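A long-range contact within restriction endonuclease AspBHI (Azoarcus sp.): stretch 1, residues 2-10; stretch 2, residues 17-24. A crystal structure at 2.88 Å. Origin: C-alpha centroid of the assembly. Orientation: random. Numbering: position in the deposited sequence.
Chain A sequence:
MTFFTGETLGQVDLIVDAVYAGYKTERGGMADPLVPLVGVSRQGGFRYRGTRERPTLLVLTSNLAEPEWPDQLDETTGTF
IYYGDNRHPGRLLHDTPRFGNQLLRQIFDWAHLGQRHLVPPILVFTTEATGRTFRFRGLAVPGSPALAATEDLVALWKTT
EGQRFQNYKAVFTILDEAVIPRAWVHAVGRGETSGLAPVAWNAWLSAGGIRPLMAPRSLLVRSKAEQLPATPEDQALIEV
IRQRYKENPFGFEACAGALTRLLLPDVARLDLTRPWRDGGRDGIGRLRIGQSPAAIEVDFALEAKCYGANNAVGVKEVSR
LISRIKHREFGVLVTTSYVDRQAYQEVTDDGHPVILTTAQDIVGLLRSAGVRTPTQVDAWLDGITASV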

# COMPACT_ATOMS: atom_id res chain seq x y z
N THR A 2 -21.29 -29.48 -6.18
CA THR A 2 -21.77 -28.15 -6.55
C THR A 2 -21.67 -27.91 -8.06
O THR A 2 -21.09 -26.91 -8.51
N PHE A 3 -22.23 -28.82 -8.84
CA PHE A 3 -22.32 -28.67 -10.29
C PHE A 3 -23.73 -29.00 -10.76
O PHE A 3 -24.20 -30.12 -10.58
N PHE A 4 -24.41 -28.03 -11.35
CA PHE A 4 -25.81 -28.20 -11.73
C PHE A 4 -26.01 -28.02 -13.22
O PHE A 4 -25.55 -27.04 -13.81
N THR A 5 -26.73 -28.96 -13.84
CA THR A 5 -26.82 -28.98 -15.29
C THR A 5 -28.24 -29.08 -15.86
O THR A 5 -28.66 -28.22 -16.64
N GLY A 6 -28.98 -30.12 -15.48
CA GLY A 6 -30.26 -30.40 -16.10
C GLY A 6 -31.42 -29.64 -15.50
O GLY A 6 -31.29 -28.45 -15.19
N GLU A 7 -32.54 -30.33 -15.35
CA GLU A 7 -33.77 -29.76 -14.80
C GLU A 7 -33.56 -29.14 -13.41
O GLU A 7 -34.37 -28.32 -12.95
N THR A 8 -32.46 -29.52 -12.78
CA THR A 8 -32.03 -28.99 -11.48
C THR A 8 -32.01 -27.46 -11.45
O THR A 8 -32.18 -26.84 -10.39
N LEU A 9 -31.83 -26.84 -12.62
CA LEU A 9 -31.76 -25.39 -12.73
C LEU A 9 -33.10 -24.70 -12.46
O LEU A 9 -33.16 -23.47 -12.35
N GLY A 10 -34.17 -25.48 -12.35
CA GLY A 10 -35.46 -24.93 -11.99
C GLY A 10 -35.76 -25.08 -10.51
O GLY A 10 -36.83 -24.70 -10.03
N ASP A 17 -19.96 -19.40 -6.01
CA ASP A 17 -18.94 -20.21 -6.68
C ASP A 17 -19.42 -21.60 -7.11
O ASP A 17 -18.62 -22.48 -7.40
N ALA A 18 -20.74 -21.79 -7.18
CA ALA A 18 -21.30 -23.02 -7.74
C ALA A 18 -21.41 -22.91 -9.26
O ALA A 18 -21.61 -21.82 -9.80
N VAL A 19 -21.27 -24.04 -9.94
CA VAL A 19 -21.25 -24.02 -11.40
C VAL A 19 -22.58 -24.46 -12.00
O VAL A 19 -23.08 -25.54 -11.71
N TYR A 20 -23.13 -23.60 -12.84
CA TYR A 20 -24.41 -23.84 -13.48
C TYR A 20 -24.20 -23.97 -14.99
O TYR A 20 -23.89 -22.99 -15.67
N ALA A 21 -24.36 -25.19 -15.49
CA ALA A 21 -24.05 -25.51 -16.88
C ALA A 21 -25.29 -25.64 -17.73
O ALA A 21 -26.37 -25.99 -17.24
N GLY A 22 -25.15 -25.34 -19.02
CA GLY A 22 -26.23 -25.52 -19.97
C GLY A 22 -26.33 -26.96 -20.42
O GLY A 22 -25.49 -27.79 -20.07
N TYR A 23 -27.37 -27.26 -21.20
CA TYR A 23 -27.60 -28.61 -21.69
C TYR A 23 -28.07 -28.55 -23.14
O TYR A 23 -28.62 -27.54 -23.58
N LYS A 24 -27.88 -29.64 -23.88
CA LYS A 24 -28.31 -29.70 -25.27
C LYS A 24 -29.80 -30.02 -25.38
O LYS A 24 -30.28 -30.98 -24.78

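What sets the direction of the side chains? Two short strands run parallel, pairing Phe3 with Val19 and Phe4 with Tyr20. Three nearly straight hydrogen bonds fix the register: Val19 N to Thr2 O at 3.2 Å, Phe4 N to Val19 O at 2.8 Å and Ala21 N to Phe4 O at 2.8 Å. Because neighbours along a strand alternate, Phe3 and Val19 share one face of the sheet, and Phe4 and Tyr20 share the other.

How is the Phe3 face filled? Phe3 takes chi1 t (178°), with chi2 at -92°, and its ring reaches along the second strand rather than standing clear of it. Phe3 CD2 lies 3.6 Å from CG1 of Val19, itself a t rotamer, while Phe3 CZ lies 3.5 Å from Ala21 CB. One ring thus spans two residues of the partner, both met obliquely.

What happens on the face of Phe4 and Tyr20? Both adopt chi1 m, at -51° and -58°, and their rings lie side by side, with centroids 5.4 Å apart and planes inclined at 37°. Phe4 CD2 comes within 3.4 Å of Tyr20 CE2, and Phe4 CE2 meets Ala18 CB at 4.2 Å. The Tyr20 hydroxyl finds its hydrogen bond just outside the two stretches.

How does the contact continue beyond the strands? The 3-10 turn brings Leu9 back toward the second stretch. With chi1 m (-57°) and chi2 t (173°), its CD2 approaches the edge of the Tyr20 ring, 3.8 Å from Tyr20 CD2, and its CD1 sits 4.4 Å from CE2 at the edge of the Tyr23 ring. Tyr23, with chi1 p (55°), also places CD2 3.5 Å from Thr5 O. No side chain hydrogen-bonds across this interface; the polar pairing is entirely backbone, and the side chains add mainly apolar packing.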

# COMPACT_ATOMS: atom_id res chain seq x y z
CB THR A 2 -21.03 -27.04 -5.78
OG1 THR A 2 -19.63 -27.34 -5.72
CG2 THR A 2 -21.57 -26.92 -4.37
CB PHE A 3 -21.31 -29.58 -11.00
CG PHE A 3 -21.36 -29.50 -12.50
CD1 PHE A 3 -22.16 -30.38 -13.22
CD2 PHE A 3 -20.62 -28.56 -13.19
CE1 PHE A 3 -22.22 -30.31 -14.60
CE2 PHE A 3 -20.67 -28.48 -14.57
CZ PHE A 3 -21.47 -29.36 -15.27
CB PHE A 4 -26.68 -27.22 -10.95
CG PHE A 4 -26.44 -27.25 -9.47
CD1 PHE A 4 -26.78 -28.38 -8.74
CD2 PHE A 4 -25.89 -26.17 -8.82
CE1 PHE A 4 -26.56 -28.42 -7.38
CE2 PHE A 4 -25.67 -26.20 -7.46
CZ PHE A 4 -26.00 -27.33 -6.74
CB THR A 5 -25.93 -30.10 -15.90
OG1 THR A 5 -26.27 -30.28 -17.28
CG2 THR A 5 -26.10 -31.41 -15.14
CB GLU A 7 -34.86 -30.83 -14.73
CG GLU A 7 -34.43 -32.10 -14.01
CD GLU A 7 -35.48 -33.21 -14.07
OE1 GLU A 7 -36.65 -32.95 -13.72
OE2 GLU A 7 -35.12 -34.34 -14.48
CB THR A 8 -30.64 -29.54 -11.11
OG1 THR A 8 -30.65 -30.97 -11.20
CG2 THR A 8 -30.25 -29.14 -9.70
CB LEU A 9 -31.24 -24.99 -14.11
CG LEU A 9 -29.87 -25.55 -14.50
CD1 LEU A 9 -29.56 -25.21 -15.94
CD2 LEU A 9 -28.80 -25.00 -13.57
CB ASP A 17 -17.66 -20.29 -5.85
CG ASP A 17 -16.97 -18.95 -5.70
OD1 ASP A 17 -17.37 -17.98 -6.38
OD2 ASP A 17 -16.00 -18.86 -4.92
CB ALA A 18 -22.65 -23.32 -7.12
CB VAL A 19 -20.10 -24.87 -11.96
CG1 VAL A 19 -20.21 -24.97 -13.48
CG2 VAL A 19 -18.76 -24.27 -11.56
CB TYR A 20 -25.37 -22.71 -13.16
CG TYR A 20 -25.58 -22.52 -11.68
CD1 TYR A 20 -24.72 -21.74 -10.93
CD2 TYR A 20 -26.63 -23.15 -11.03
CE1 TYR A 20 -24.91 -21.58 -9.57
CE2 TYR A 20 -26.82 -23.00 -9.67
CZ TYR A 20 -25.96 -22.21 -8.95
OH TYR A 20 -26.15 -22.05 -7.59
CB ALA A 21 -23.24 -26.79 -16.94
CB TYR A 23 -28.64 -29.32 -20.83
CG TYR A 23 -29.94 -28.55 -20.71
CD1 TYR A 23 -30.98 -28.76 -21.61
CD2 TYR A 23 -30.13 -27.61 -19.71
CE1 TYR A 23 -32.17 -28.06 -21.51
CE2 TYR A 23 -31.31 -26.90 -19.60
CZ TYR A 23 -32.33 -27.13 -20.50
OH TYR A 23 -33.50 -26.42 -20.39
CB LYS A 24 -27.48 -30.72 -26.06
CG LYS A 24 -26.05 -30.26 -26.34
CD LYS A 24 -25.25 -31.34 -27.05
CE LYS A 24 -25.89 -31.75 -28.36
NZ LYS A 24 -25.10 -32.79 -29.07